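Local coordinates for protein 2-polyprenyl-6-methoxyphenol hydroxylase-like FAD-dependent oxidoreductase (Streptomyces sp. NRRL 11266, PDB 6UI5) that binds flavin-adenine dinucleotide in a Rossmann-type domain and probably acts as an oxidoreductase of the flavin-dependent aromatic-ring hydroxylase family, at residues Ala222-Glu227 / Leu348-Pro353; Pro408-Lys413 / Gln457-Leu462; Pro27-Asp32 / Asp114-Thr119. All blocks are in the same frame, centred on the assembly; numbering follows the deposited sequence.

Interaction 1. Residues Ala222-Glu227 / Leu348-Pro353; sequences AEFSTE and LLYPRP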
loop_
_atom_site.group_PDB
_atom_site.type_symbol
_atom_site.label_atom_id
_atom_site.label_comp_id
_atom_site.label_asym_id
_atom_site.label_seq_id
_atom_site.Cartn_x
_atom_site.Cartn_y
_atom_site.Cartn_z
ATOM N N ALA A 222 12.298 19.106 10.158
ATOM C CA ALA A 222 11.860 17.755 10.500
ATOM C C ALA A 222 12.991 16.790 10.188
ATOM O O ALA A 222 13.386 16.646 9.026
ATOM C CB ALA A 222 10.603 17.367 9.728
ATOM N N GLU A 223 13.511 16.130 11.214
ATOM C CA GLU A 223 14.728 15.350 11.083
ATOM C C GLU A 223 14.481 13.932 11.573
ATOM O O GLU A 223 13.802 13.724 12.582
ATOM C CB GLU A 223 15.886 16.016 11.854
ATOM C CG GLU A 223 16.495 17.180 11.085
ATOM C CD GLU A 223 17.680 17.839 11.801
ATOM O OE1 GLU A 223 17.459 18.752 12.635
ATOM O OE2 GLU A 223 18.840 17.441 11.531
ATOM N N PHE A 224 15.019 12.959 10.843
ATOM C CA PHE A 224 14.828 11.560 11.175
ATOM C C PHE A 224 16.117 11.041 11.788
ATOM O O PHE A 224 17.191 11.163 11.185
ATOM C CB PHE A 224 14.434 10.732 9.940
ATOM C CG PHE A 224 13.075 11.071 9.380
ATOM C CD1 PHE A 224 11.934 10.447 9.858
ATOM C CD2 PHE A 224 12.937 12.000 8.361
ATOM C CE1 PHE A 224 10.686 10.740 9.324
ATOM C CE2 PHE A 224 11.691 12.303 7.835
ATOM C CZ PHE A 224 10.570 11.677 8.319
ATOM N N SER A 225 16.010 10.449 12.976
ATOM C CA SER A 225 17.165 9.789 13.566
ATOM C C SER A 225 16.700 8.649 14.461
ATOM O O SER A 225 15.605 8.693 15.029
ATOM C CB SER A 225 18.033 10.762 14.381
ATOM O OG SER A 225 18.932 10.041 15.213
ATOM N N THR A 226 17.559 7.647 14.598
ATOM C CA THR A 226 17.352 6.495 15.471
ATOM C C THR A 226 17.922 6.688 16.884
ATOM O O THR A 226 18.496 5.738 17.416
ATOM C CB THR A 226 17.972 5.276 14.792
ATOM O OG1 THR A 226 18.061 4.184 15.716
ATOM C CG2 THR A 226 19.370 5.631 14.287
ATOM N N GLU A 227 17.806 7.854 17.526
ATOM C CA GLU A 227 18.308 8.018 18.887
ATOM C C GLU A 227 17.740 9.322 19.455
ATOM O O GLU A 227 17.490 10.257 18.684
ATOM C CB GLU A 227 19.856 7.998 18.903
ATOM C CG GLU A 227 20.424 8.075 20.321
ATOM C CD GLU A 227 21.593 7.145 20.656
ATOM O OE1 GLU A 227 22.549 7.621 21.285
ATOM O OE2 GLU A 227 21.546 5.938 20.348
ATOM N N LEU A 348 7.626 6.222 3.260
ATOM C CA LEU A 348 8.240 6.532 1.974
ATOM C C LEU A 348 9.434 7.470 2.113
ATOM O O LEU A 348 10.033 7.851 1.099
ATOM C CB LEU A 348 7.219 7.143 1.005
ATOM C CG LEU A 348 6.066 6.249 0.542
ATOM C CD1 LEU A 348 5.041 6.093 1.609
ATOM C CD2 LEU A 348 5.414 6.775 -0.735
ATOM N N LEU A 349 9.793 7.840 3.340
ATOM C CA LEU A 349 10.894 8.745 3.594
ATOM C C LEU A 349 12.043 8.080 4.330
ATOM O O LEU A 349 13.206 8.235 3.948
ATOM C CB LEU A 349 10.373 9.947 4.389
ATOM C CG LEU A 349 9.434 10.789 3.539
ATOM C CD1 LEU A 349 8.776 11.840 4.391
ATOM C CD2 LEU A 349 10.232 11.427 2.414
ATOM N N TYR A 350 11.743 7.315 5.364
ATOM C CA TYR A 350 12.779 6.850 6.247
ATOM C C TYR A 350 12.384 5.539 6.911
ATOM O O TYR A 350 11.239 5.353 7.267
ATOM C CB TYR A 350 13.067 7.935 7.294
ATOM C CG TYR A 350 14.154 7.581 8.283
ATOM C CD1 TYR A 350 15.490 7.901 8.030
ATOM C CD2 TYR A 350 13.851 6.928 9.470
ATOM C CE1 TYR A 350 16.486 7.577 8.936
ATOM C CE2 TYR A 350 14.839 6.587 10.367
ATOM C CZ TYR A 350 16.153 6.920 10.106
ATOM O OH TYR A 350 17.125 6.580 11.021
ATOM N N PRO A 351 13.346 4.635 7.123
ATOM C CA PRO A 351 14.743 4.736 6.681
ATOM C C PRO A 351 14.828 4.524 5.190
ATOM O O PRO A 351 13.837 4.103 4.572
ATOM C CB PRO A 351 15.449 3.618 7.441
ATOM C CG PRO A 351 14.374 2.684 7.863
ATOM C CD PRO A 351 13.128 3.505 8.037
ATOM N N ARG A 352 15.973 4.828 4.593
ATOM C CA ARG A 352 16.018 4.843 3.137
ATOM C C ARG A 352 15.875 3.455 2.512
ATOM O O ARG A 352 15.395 3.391 1.372
ATOM C CB ARG A 352 17.285 5.552 2.641
ATOM C CG ARG A 352 18.317 4.642 2.034
ATOM C CD ARG A 352 19.471 5.432 1.428
ATOM N NE ARG A 352 20.385 5.927 2.455
ATOM C CZ ARG A 352 20.449 7.196 2.856
ATOM N NH1 ARG A 352 19.655 8.115 2.304
ATOM N NH2 ARG A 352 21.307 7.551 3.810
ATOM N N PRO A 353 16.288 2.342 3.144
ATOM C CA PRO A 353 15.945 1.020 2.562
ATOM C C PRO A 353 14.443 0.760 2.437
ATOM O O PRO A 353 13.960 0.296 1.385
ATOM C CB PRO A 353 16.602 0.027 3.535
ATOM C CG PRO A 353 16.929 0.838 4.777
ATOM C CD PRO A 353 17.223 2.203 4.278
#

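Interaction 2. Residues Pro408-Lys413 / Gln457-Leu462; sequences PKVQIK and QPVPDL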
loop_
_atom_site.group_PDB
_atom_site.type_symbol
_atom_site.label_atom_id
_atom_site.label_comp_id
_atom_site.label_asym_id
_atom_site.label_seq_id
_atom_site.Cartn_x
_atom_site.Cartn_y
_atom_site.Cartn_z
ATOM N N PRO A 408 -20.864 17.676 -1.407
ATOM C CA PRO A 408 -19.910 18.492 -2.174
ATOM C C PRO A 408 -20.319 19.956 -2.279
ATOM O O PRO A 408 -21.473 20.341 -2.052
ATOM C CB PRO A 408 -19.907 17.834 -3.562
ATOM C CG PRO A 408 -20.538 16.478 -3.366
ATOM C CD PRO A 408 -21.502 16.637 -2.241
ATOM N N LYS A 409 -19.338 20.782 -2.649
ATOM C CA LYS A 409 -19.539 22.227 -2.650
ATOM C C LYS A 409 -20.410 22.610 -3.837
ATOM O O LYS A 409 -19.908 22.865 -4.937
ATOM C CB LYS A 409 -18.193 22.969 -2.672
ATOM C CG LYS A 409 -18.295 24.483 -2.833
ATOM C CD LYS A 409 -17.012 25.215 -2.460
ATOM C CE LYS A 409 -16.982 25.553 -0.977
ATOM N NZ LYS A 409 -16.527 26.974 -0.731
ATOM N N VAL A 410 -21.718 22.617 -3.642
ATOM C CA VAL A 410 -22.632 22.935 -4.730
ATOM C C VAL A 410 -23.497 24.092 -4.284
ATOM O O VAL A 410 -23.785 24.258 -3.095
ATOM C CB VAL A 410 -23.520 21.735 -5.179
ATOM C CG1 VAL A 410 -22.689 20.685 -5.912
ATOM C CG2 VAL A 410 -24.269 21.108 -3.998
ATOM N N GLN A 411 -23.910 24.891 -5.256
ATOM C CA GLN A 411 -24.948 25.882 -5.029
ATOM C C GLN A 411 -26.300 25.211 -4.853
ATOM O O GLN A 411 -26.649 24.277 -5.581
ATOM C CB GLN A 411 -25.017 26.846 -6.211
ATOM C CG GLN A 411 -23.888 27.819 -6.253
ATOM C CD GLN A 411 -23.905 28.699 -5.041
ATOM O OE1 GLN A 411 -23.289 28.378 -4.024
ATOM N NE2 GLN A 411 -24.632 29.811 -5.125
ATOM N N ILE A 412 -27.083 25.694 -3.900
ATOM C CA ILE A 412 -28.494 25.356 -3.883
ATOM C C ILE A 412 -29.292 26.650 -3.872
ATOM O O ILE A 412 -29.039 27.539 -3.054
ATOM C CB ILE A 412 -28.862 24.433 -2.708
ATOM C CG1 ILE A 412 -28.655 25.115 -1.391
ATOM C CG2 ILE A 412 -28.075 23.111 -2.766
ATOM C CD1 ILE A 412 -29.911 25.573 -0.833
ATOM N N LYS A 413 -30.253 26.755 -4.787
ATOM C CA LYS A 413 -30.974 27.992 -5.027
ATOM C C LYS A 413 -32.355 27.931 -4.379
ATOM O O LYS A 413 -33.162 27.070 -4.715
ATOM C CB LYS A 413 -31.080 28.247 -6.528
ATOM C CG LYS A 413 -29.753 28.149 -7.256
ATOM C CD LYS A 413 -29.977 28.267 -8.752
ATOM C CE LYS A 413 -28.696 28.543 -9.519
ATOM N NZ LYS A 413 -27.695 27.426 -9.394
ATOM N N GLN A 457 -33.728 24.022 -5.761
ATOM C CA GLN A 457 -33.768 23.565 -7.125
ATOM C C GLN A 457 -32.939 22.302 -7.297
ATOM O O GLN A 457 -32.041 22.032 -6.498
ATOM C CB GLN A 457 -33.305 24.676 -8.055
ATOM C CG GLN A 457 -34.336 25.802 -7.985
ATOM C CD GLN A 457 -35.589 25.395 -8.748
ATOM O OE1 GLN A 457 -35.513 25.067 -9.933
ATOM N NE2 GLN A 457 -36.736 25.378 -8.064
ATOM N N PRO A 458 -33.294 21.453 -8.261
ATOM C CA PRO A 458 -32.538 20.212 -8.443
ATOM C C PRO A 458 -31.079 20.514 -8.722
ATOM O O PRO A 458 -30.737 21.501 -9.372
ATOM C CB PRO A 458 -33.231 19.545 -9.641
ATOM C CG PRO A 458 -33.978 20.629 -10.315
ATOM C CD PRO A 458 -34.412 21.556 -9.222
ATOM N N VAL A 459 -30.207 19.668 -8.195
ATOM C CA VAL A 459 -28.769 19.856 -8.288
ATOM C C VAL A 459 -28.208 18.687 -9.085
ATOM O O VAL A 459 -28.443 17.534 -8.718
ATOM C CB VAL A 459 -28.107 19.940 -6.901
ATOM C CG1 VAL A 459 -26.570 19.924 -7.011
ATOM C CG2 VAL A 459 -28.634 21.169 -6.156
ATOM N N PRO A 460 -27.487 18.931 -10.176
ATOM C CA PRO A 460 -26.944 17.824 -10.978
ATOM C C PRO A 460 -26.044 16.923 -10.154
ATOM O O PRO A 460 -25.169 17.389 -9.423
ATOM C CB PRO A 460 -26.157 18.538 -12.082
ATOM C CG PRO A 460 -26.788 19.903 -12.171
ATOM C CD PRO A 460 -27.182 20.249 -10.759
ATOM N N ASP A 461 -26.299 15.621 -10.258
ATOM C CA ASP A 461 -25.531 14.541 -9.652
ATOM C C ASP A 461 -25.777 14.404 -8.163
ATOM O O ASP A 461 -24.963 13.819 -7.457
ATOM C CB ASP A 461 -24.039 14.681 -9.937
ATOM C CG ASP A 461 -23.694 14.273 -11.348
ATOM O OD1 ASP A 461 -24.053 13.133 -11.739
ATOM O OD2 ASP A 461 -23.098 15.099 -12.073
ATOM N N LEU A 462 -26.890 14.924 -7.678
ATOM C CA LEU A 462 -27.391 14.706 -6.335
ATOM C C LEU A 462 -28.827 14.201 -6.411
ATOM O O LEU A 462 -29.595 14.602 -7.305
ATOM C CB LEU A 462 -27.348 16.005 -5.517
ATOM C CG LEU A 462 -25.989 16.469 -4.982
ATOM C CD1 LEU A 462 -26.216 17.613 -4.018
ATOM C CD2 LEU A 462 -25.213 15.332 -4.310
HETATM O O HOH W 1 -30.632 24.410 -5.915
#

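Interaction 3. Residues Pro27-Asp32 / Asp114-Thr119; sequences PAVLVD and DLRWAT. With FAD (flavin-adenine dinucleotide), chain C.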
loop_
_atom_site.group_PDB
_atom_site.type_symbol
_atom_site.label_atom_id
_atom_site.label_comp_id
_atom_site.label_asym_id
_atom_site.label_seq_id
_atom_site.Cartn_x
_atom_site.Cartn_y
_atom_site.Cartn_z
ATOM N N PRO A 27 -24.749 25.670 28.278
ATOM C CA PRO A 27 -23.768 26.491 29.009
ATOM C C PRO A 27 -22.403 25.819 28.970
ATOM O O PRO A 27 -22.247 24.678 29.418
ATOM C CB PRO A 27 -24.341 26.541 30.431
ATOM C CG PRO A 27 -25.096 25.252 30.568
ATOM C CD PRO A 27 -25.643 24.931 29.192
ATOM N N ALA A 28 -21.416 26.504 28.399
ATOM C CA ALA A 28 -20.082 25.930 28.276
ATOM C C ALA A 28 -19.034 26.822 28.930
ATOM O O ALA A 28 -19.065 28.056 28.805
ATOM C CB ALA A 28 -19.721 25.694 26.819
ATOM N N VAL A 29 -18.095 26.202 29.628
ATOM C CA VAL A 29 -16.972 26.937 30.190
ATOM C C VAL A 29 -15.703 26.307 29.645
ATOM O O VAL A 29 -15.466 25.109 29.828
ATOM C CB VAL A 29 -16.991 26.950 31.722
ATOM C CG1 VAL A 29 -15.609 27.260 32.257
ATOM C CG2 VAL A 29 -18.002 27.977 32.198
ATOM N N LEU A 30 -14.919 27.109 28.941
ATOM C CA LEU A 30 -13.744 26.674 28.223
ATOM C C LEU A 30 -12.545 27.218 28.975
ATOM O O LEU A 30 -12.488 28.413 29.279
ATOM C CB LEU A 30 -13.795 27.190 26.786
ATOM C CG LEU A 30 -12.580 27.150 25.888
ATOM C CD1 LEU A 30 -12.252 25.731 25.597
ATOM C CD2 LEU A 30 -12.886 27.887 24.578
ATOM N N VAL A 31 -11.624 26.329 29.320
ATOM C CA VAL A 31 -10.495 26.634 30.180
ATOM C C VAL A 31 -9.219 26.452 29.373
ATOM O O VAL A 31 -9.035 25.421 28.710
ATOM C CB VAL A 31 -10.497 25.734 31.429
ATOM C CG1 VAL A 31 -9.150 25.734 32.062
ATOM C CG2 VAL A 31 -11.509 26.227 32.422
ATOM N N ASP A 32 -8.350 27.458 29.417
ATOM C CA ASP A 32 -6.995 27.337 28.899
ATOM C C ASP A 32 -6.077 28.086 29.852
ATOM O O ASP A 32 -6.518 28.985 30.577
ATOM C CB ASP A 32 -6.859 27.898 27.478
ATOM C CG ASP A 32 -5.554 27.488 26.801
ATOM O OD1 ASP A 32 -5.555 26.472 26.064
ATOM O OD2 ASP A 32 -4.529 28.187 26.994
ATOM N N ASP A 114 -18.253 31.025 28.474
ATOM C CA ASP A 114 -17.400 31.610 29.505
ATOM C C ASP A 114 -15.988 31.114 29.229
ATOM O O ASP A 114 -15.623 29.998 29.602
ATOM C CB ASP A 114 -17.879 31.230 30.897
ATOM C CG ASP A 114 -17.040 31.870 32.008
ATOM O OD1 ASP A 114 -16.219 32.779 31.727
ATOM O OD2 ASP A 114 -17.221 31.465 33.170
ATOM N N LEU A 115 -15.187 31.950 28.577
ATOM C CA LEU A 115 -13.812 31.618 28.216
ATOM C C LEU A 115 -12.852 32.149 29.292
ATOM O O LEU A 115 -12.929 33.323 29.671
ATOM C CB LEU A 115 -13.504 32.214 26.835
ATOM C CG LEU A 115 -12.269 31.774 26.043
ATOM C CD1 LEU A 115 -12.307 32.365 24.655
ATOM C CD2 LEU A 115 -10.969 32.209 26.739
ATOM N N ARG A 116 -11.945 31.282 29.774
ATOM C CA ARG A 116 -11.044 31.578 30.904
ATOM C C ARG A 116 -9.589 31.314 30.560
ATOM O O ARG A 116 -9.090 30.208 30.790
ATOM C CB ARG A 116 -11.399 30.767 32.124
ATOM C CG ARG A 116 -12.835 30.683 32.357
ATOM C CD ARG A 116 -13.119 30.390 33.787
ATOM N NE ARG A 116 -14.545 30.515 34.007
ATOM C CZ ARG A 116 -15.211 29.884 34.960
ATOM N NH1 ARG A 116 -14.578 29.073 35.791
ATOM N NH2 ARG A 116 -16.515 30.062 35.075
ATOM N N TRP A 117 -8.894 32.343 30.098
ATOM C CA TRP A 117 -7.448 32.265 30.053
ATOM C C TRP A 117 -6.874 32.124 31.481
ATOM O O TRP A 117 -7.561 32.354 32.485
ATOM C CB TRP A 117 -6.899 33.497 29.331
ATOM C CG TRP A 117 -7.572 33.770 28.003
ATOM C CD1 TRP A 117 -8.490 34.747 27.726
ATOM C CD2 TRP A 117 -7.373 33.055 26.780
ATOM N NE1 TRP A 117 -8.868 34.686 26.404
ATOM C CE2 TRP A 117 -8.197 33.656 25.802
ATOM C CE3 TRP A 117 -6.576 31.966 26.415
ATOM C CZ2 TRP A 117 -8.251 33.194 24.488
ATOM C CZ3 TRP A 117 -6.631 31.510 25.102
ATOM C CH2 TRP A 117 -7.460 32.125 24.158
ATOM N N ALA A 118 -5.612 31.682 31.562
ATOM C CA ALA A 118 -4.874 31.581 32.829
ATOM C C ALA A 118 -5.618 30.751 33.878
ATOM O O ALA A 118 -5.590 31.049 35.071
ATOM C CB ALA A 118 -4.538 32.974 33.389
ATOM N N THR A 119 -6.287 29.696 33.436
ATOM C CA THR A 119 -7.001 28.805 34.343
ATOM C C THR A 119 -6.610 27.362 34.029
ATOM O O THR A 119 -6.641 26.947 32.868
ATOM C CB THR A 119 -8.521 29.010 34.236
ATOM O OG1 THR A 119 -8.840 30.404 34.411
ATOM C CG2 THR A 119 -9.223 28.228 35.312
HETATM P PA FAD C . -3.581 21.966 21.197
HETATM O O1A FAD C . -3.366 22.789 19.946
HETATM O O2A FAD C . -2.246 21.376 21.620
HETATM O O5B FAD C . -4.376 22.842 22.358
HETATM C C5B FAD C . -4.512 22.317 23.670
HETATM C C4B FAD C . -4.734 23.511 24.655
HETATM O O4B FAD C . -5.019 23.127 25.875
HETATM C C3B FAD C . -3.428 24.331 24.788
HETATM O O3B FAD C . -3.751 25.653 24.814
HETATM C C2B FAD C . -2.847 23.886 26.145
HETATM O O2B FAD C . -1.878 24.924 26.585
HETATM C C1B FAD C . -3.926 23.850 26.877
HETATM N N9A FAD C . -3.880 22.999 28.050
HETATM C C8A FAD C . -3.219 21.827 28.181
HETATM N N7A FAD C . -3.499 21.326 29.403
HETATM C C5A FAD C . -4.352 22.182 30.016
HETATM C C6A FAD C . -4.963 22.169 31.264
HETATM N N6A FAD C . -5.006 21.331 32.454
HETATM N N1A FAD C . -5.773 23.165 31.634
HETATM C C2A FAD C . -6.016 24.191 30.790
HETATM N N3A FAD C . -5.428 24.196 29.558
HETATM C C4A FAD C . -4.599 23.201 29.174
HETATM N N1 FAD C . -1.578 21.334 12.099
HETATM C C2 FAD C . -1.949 21.477 10.661
HETATM O O2 FAD C . -3.080 21.435 10.303
HETATM N N3 FAD C . -0.864 21.683 9.659
HETATM C C4 FAD C . 0.528 21.741 10.108
HETATM O O4 FAD C . 1.413 21.905 9.336
HETATM C C4X FAD C . 0.866 21.590 11.570
HETATM N N5 FAD C . 2.259 21.649 11.947
HETATM C C5X FAD C . 2.623 21.490 13.377
HETATM C C6 FAD C . 3.974 21.544 13.729
HETATM C C7 FAD C . 4.346 21.405 15.061
HETATM C C7M FAD C . 5.863 21.504 15.138
HETATM C C8 FAD C . 3.386 21.214 16.067
HETATM C C8M FAD C . 3.891 21.075 17.509
HETATM C C9 FAD C . 2.025 21.158 15.716
HETATM C C9A FAD C . 1.627 21.290 14.365
HETATM N N10 FAD C . 0.169 21.220 13.967
HETATM C C10 FAD C . -0.180 21.386 12.559
HETATM C "C1'" FAD C . -0.849 21.050 15.023
HETATM C "C2'" FAD C . -1.829 19.865 14.951
HETATM O "O2'" FAD C . -2.876 20.113 14.088
HETATM C "C3'" FAD C . -2.515 19.670 16.301
HETATM O "O3'" FAD C . -3.163 18.439 16.248
HETATM C "C4'" FAD C . -3.596 20.711 16.661
HETATM O "O4'" FAD C . -3.131 22.029 16.719
HETATM C "C5'" FAD C . -4.028 20.306 18.076
HETATM O "O5'" FAD C . -5.266 20.870 18.407
HETATM P P FAD C . -5.892 20.676 19.923
HETATM O O1P FAD C . -6.819 21.831 20.219
HETATM O O2P FAD C . -6.547 19.328 20.159
HETATM O O3P FAD C . -4.575 20.673 20.922
#

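Interaction 1. Residues Ala222-Glu227 / Leu348-Pro353
The C-terminal part of strand 216-225, in the antiparallel sheet of the FAD-binding region, meets the loop that leads into helix 352-365. No hydrogen bond joins the two segments. Two aromatic side chains, Phe224 and Tyr350, carry the contact and slide past each other in opposite directions. Their planes are nearly parallel, at 16°, but the rings barely overlap, with centroids 5.3 Å apart. Each ring instead takes the other's methylene over a face, so the pair makes two reciprocal CH-pi contacts. Phe224 CB lies 3.6 Å from the Tyr350 ring centroid. Tyr350 CB lies 4.0 Å from the Phe224 ring centroid. Tyr350 gets there with CG anti to its backbone N (chi1 -179°), while Phe224 has CG beside its own N. The contact ties this sheet to the start of the helix. Pro351, after a cis peptide bond, is the N-cap of that helix, and its CB covers the opposite face of the Tyr350 ring. Leu349 CB touches the tip of the Phe224 ring obliquely, 4.3 Å from CZ. The Tyr350 hydroxyl reaches the backbone near Thr226, with OH 3.8 Å from Thr226 N. Trp174 NE1 hydrogen-bonds to Tyr350 O.

Interaction 2. Residues Pro408-Lys413 / Gln457-Leu462
Val459 sits buried at the centre of this contact, with its two methyls splayed over residues 410-412. Both segments lie in the C-terminal family region, which is probably thioredoxin-like. A type II beta turn from Val459 to Leu462 is closed by the Leu462 N to Val459 O bond and presents both side chains to the 408-413 segment. Val459 CG1, anti to its backbone N (chi1 171°), meets Val410 CG2 at 4.0 Å, the two side chains crossing obliquely. Val459 CG2 lies on the other branch, 3.9 Å from Ile412 CG2, and also rests against the Gln411 carbonyl oxygen. Leu462 reaches Val410 tip to tip, CD1 to CG2 at 4.0 Å. Pro408 is at the looser margin, its CD 4.4 Å from Leu462 CD2. Outside the two segments, Leu435 packs on Val459 and Leu402 on Leu462. At the polar edge the backbones of Lys413 and Gln457 meet. Gln457 N donates to Lys413 O at 3.3 Å. The bond is bent, 138° at the hydrogen, though the donor lies in the carbonyl plane. A water bridges the same residues in the reverse sense: it accepts from Lys413 N at 2.6 Å and donates to Gln457 O at 2.8 Å.

Interaction 3. Residues Pro27-Asp32 / Asp114-Thr119
Strand 28-31 and strand 114-116 run parallel, side by side, in the five-stranded sheet of the Rossmann-type FAD-binding domain, where 114-116 is an outermost strand. The backbone groups of Ala28, Leu30 and Asp32 face this neighbour, while the backbones of Val29 and Val31 hydrogen-bond to strand 5-8 and to Gly9, just after that strand. Asp114 N donates to Ala28 O at 3.1 Å, nearly along the C=O axis. Leu30 N donates a hydrogen bond to Asp114 O at 3.0 Å, from above the carbonyl plane. Leu30 O then accepts Arg116 N at 3.0 Å, again nearly along the axis. Asp32 N closes the ladder on Arg116 O at 3.2 Å, almost straight at 175°. Past the strand the chain turns back, and Thr119 N donates to Asp32 O at 3.0 Å. Thr119 OG1 donates to Trp117 O within the same segment.

On the face of Val29 and Val31, Arg116 grips Asp114 side-on, with NE and NH2 both on OD2. The NH2 to OD2 distance is very short, 2.5 Å. Val29 CG1 lies over the centre of the guanidinium face, and Val29 CG2 touches Asp114 CB. On the other face, Leu30 and Leu115 lie side by side, with helices 12-22 and 97-110 against them.

Asp32 is the acidic residue just after the second strand in chain order, as is usual in this dinucleotide-binding fold. Its CG is anti to the backbone N (chi1 -166°), which sends the carboxylate to the ribose of FAD. OD2 accepts His34 N. OD1 accepts Ala10 N, from the probable GxGxxG loop, which would fix the carboxylate. OD1 also accepts FAD O3B in a very short bond of 2.3 Å.

From the N terminus, interaction 3 comes first. It brings 114-119 back beside 27-32, across 81 intervening residues, and joins an outermost strand of the parallel FAD-binding sheet to its neighbour. Interaction 1 follows. It closes a span of 120 residues, much of it helix, between the antiparallel sheet and the loop before helix 352-365. Interaction 2 closes last, over 43 residues, and stays within the C-terminal family region, probably thioredoxin-like. The three loops lie in series along the chain; none nests in or crosses another. They are also far apart in space. The nearest atoms of interactions 1 and 3 are about 25 Å apart, and interaction 2 is no closer to either.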